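PDB 1W3W: annexin A8 from Homo sapiens, which binds calcium and acidic phospholipids and acts as an anticoagulant by indirectly inhibiting the thromboplastin-specific complex of the clotting cascade. Local coordinates for residues H103-G108 with G114-I119. Sequence-based numbering, arbitrary orientation.
Sequences HDAMKG and GVIIEI
Ala105 and Ile116 bury the most surface where the end of helix 96-107 meets the start of helix 113-122. The methyl of Ala105 points at the second helix and meets two side chains there. Its CB lies 4.0 Å from CB of Val115. CG1 of Ile116 is 4.1 Å from the same Ala105 CB. The alanine therefore touches both close to their roots, at the branch point of the valine and the methylene of the isoleucine.

Ile116 extends the contact past the alanine. Its CG1 is anti to its own carbonyl carbon (chi1 -55°), and CD1 continues outward to Met106. There CD1 comes within 3.9 Å of CG of Met106. The two chains cross at about a right angle, and the isoleucine's end methyl meets the methionine at its CG methylene. The bond from CA to CB of Met106 does not aim at the partner helix; the rest of the chain brings it nearer.

The short segments run nearly antiparallel, at 152°, with axes 9.4 Å apart. They form a helical hairpin within the second annexin repeat, away from the calcium site. A backbone hydrogen bond between Ala105 and Lys112 ties the connection together. Ile147 of helix 143-150 and Leu159 of helix 153-163 also pack on Ile116. On helix 113-122, Glu118 forms salt bridges with Arg261 and Arg278 of the fourth repeat.

No hydrogen bond or salt bridge joins the two segments. Their contact thus rests on apolar packing alone, from Ala105, Val115, Ile116 and the CG methylene of Met106, with no directional bond between them to set the helix spacing.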
loop_
_atom_site.group_PDB
_atom_site.type_symbol
_atom_site.label_atom_id
_atom_site.label_comp_id
_atom_site.label_asym_id
_atom_site.label_seq_id
_atom_site.Cartn_x
_atom_site.Cartn_y
_atom_site.Cartn_z
ATOM N N HIS A 103 10.109 6.949 -1.298
ATOM C CA HIS A 103 11.037 8.086 -1.434
ATOM C C HIS A 103 10.404 9.361 -0.905
ATOM O O HIS A 103 11.028 10.079 -0.122
ATOM C CB HIS A 103 11.430 8.282 -2.895
ATOM C CG HIS A 103 12.487 9.328 -3.119
ATOM N ND1 HIS A 103 13.835 9.070 -2.977
ATOM C CD2 HIS A 103 12.392 10.620 -3.515
ATOM C CE1 HIS A 103 14.525 10.160 -3.275
ATOM N NE2 HIS A 103 13.672 11.115 -3.602
ATOM N N ASP A 104 9.170 9.637 -1.332
ATOM C CA ASP A 104 8.438 10.803 -0.873
ATOM C C ASP A 104 8.247 10.787 0.640
ATOM O O ASP A 104 8.258 11.839 1.270
ATOM C CB ASP A 104 7.057 10.907 -1.522
ATOM C CG ASP A 104 7.105 11.313 -2.976
ATOM O OD1 ASP A 104 8.199 11.624 -3.512
ATOM O OD2 ASP A 104 6.073 11.301 -3.673
ATOM N N ALA A 105 8.066 9.603 1.221
ATOM C CA ALA A 105 7.864 9.489 2.661
ATOM C C ALA A 105 9.085 9.933 3.456
ATOM O O ALA A 105 8.943 10.349 4.601
ATOM C CB ALA A 105 7.494 8.067 3.049
ATOM N N MET A 106 10.276 9.813 2.861
ATOM C CA MET A 106 11.531 10.130 3.533
ATOM C C MET A 106 12.227 11.427 3.075
ATOM O O MET A 106 13.028 11.954 3.824
ATOM C CB MET A 106 12.510 8.973 3.378
ATOM C CG MET A 106 12.152 7.764 4.212
ATOM S SD MET A 106 13.301 6.438 3.997
ATOM C CE MET A 106 12.755 5.795 2.438
ATOM N N LYS A 107 11.907 11.959 1.897
ATOM C CA LYS A 107 12.673 13.085 1.322
ATOM C C LYS A 107 12.271 14.467 1.850
ATOM O O LYS A 107 12.963 15.461 1.614
ATOM C CB LYS A 107 12.528 13.106 -0.199
ATOM C CG LYS A 107 11.247 13.806 -0.700
ATOM C CD LYS A 107 11.128 13.702 -2.223
ATOM C CE LYS A 107 10.370 14.885 -2.839
ATOM N NZ LYS A 107 8.893 14.657 -2.888
ATOM N N GLY A 108 11.124 14.533 2.512
ATOM C CA GLY A 108 10.578 15.794 2.951
ATOM C C GLY A 108 10.958 16.120 4.375
ATOM O O GLY A 108 11.921 15.602 4.928
ATOM N N GLY A 114 4.105 5.826 8.617
ATOM C CA GLY A 114 2.921 5.063 8.269
ATOM C C GLY A 114 2.914 4.558 6.832
ATOM O O GLY A 114 2.439 3.466 6.581
ATOM N N VAL A 115 3.437 5.351 5.901
ATOM C CA VAL A 115 3.539 4.958 4.501
ATOM C C VAL A 115 4.500 3.789 4.376
ATOM O O VAL A 115 4.210 2.800 3.704
ATOM C CB VAL A 115 4.027 6.138 3.598
ATOM C CG1 VAL A 115 4.292 5.664 2.173
ATOM C CG2 VAL A 115 3.012 7.255 3.589
ATOM N N ILE A 116 5.637 3.898 5.057
ATOM C CA ILE A 116 6.680 2.883 4.988
ATOM C C ILE A 116 6.216 1.558 5.591
ATOM O O ILE A 116 6.440 0.504 5.012
ATOM C CB ILE A 116 7.996 3.359 5.688
ATOM C CG1 ILE A 116 8.467 4.702 5.104
ATOM C CG2 ILE A 116 9.088 2.293 5.506
ATOM C CD1 ILE A 116 9.618 5.387 5.895
ATOM N N ILE A 117 5.546 1.628 6.741
ATOM C CA ILE A 117 4.987 0.442 7.404
ATOM C C ILE A 117 3.999 -0.307 6.494
ATOM O O ILE A 117 4.079 -1.528 6.329
ATOM C CB ILE A 117 4.277 0.874 8.722
ATOM C CG1 ILE A 117 5.322 1.270 9.777
ATOM C CG2 ILE A 117 3.355 -0.224 9.246
ATOM C CD1 ILE A 117 4.801 2.148 10.906
ATOM N N GLU A 118 3.059 0.447 5.928
ATOM C CA GLU A 118 2.007 -0.102 5.077
ATOM C C GLU A 118 2.597 -0.875 3.921
ATOM O O GLU A 118 2.210 -2.008 3.667
ATOM C CB GLU A 118 1.109 1.036 4.568
ATOM C CG GLU A 118 0.133 0.668 3.460
ATOM C CD GLU A 118 -0.348 1.903 2.719
ATOM O OE1 GLU A 118 -1.080 2.708 3.315
ATOM O OE2 GLU A 118 0.010 2.070 1.543
ATOM N N ILE A 119 3.523 -0.262 3.207
ATOM C CA ILE A 119 4.073 -0.899 2.026
ATOM C C ILE A 119 4.929 -2.109 2.397
ATOM O O ILE A 119 4.758 -3.195 1.818
ATOM C CB ILE A 119 4.850 0.096 1.167
ATOM C CG1 ILE A 119 3.888 1.157 0.635
ATOM C CG2 ILE A 119 5.506 -0.629 0.006
ATOM C CD1 ILE A 119 4.554 2.253 -0.145
#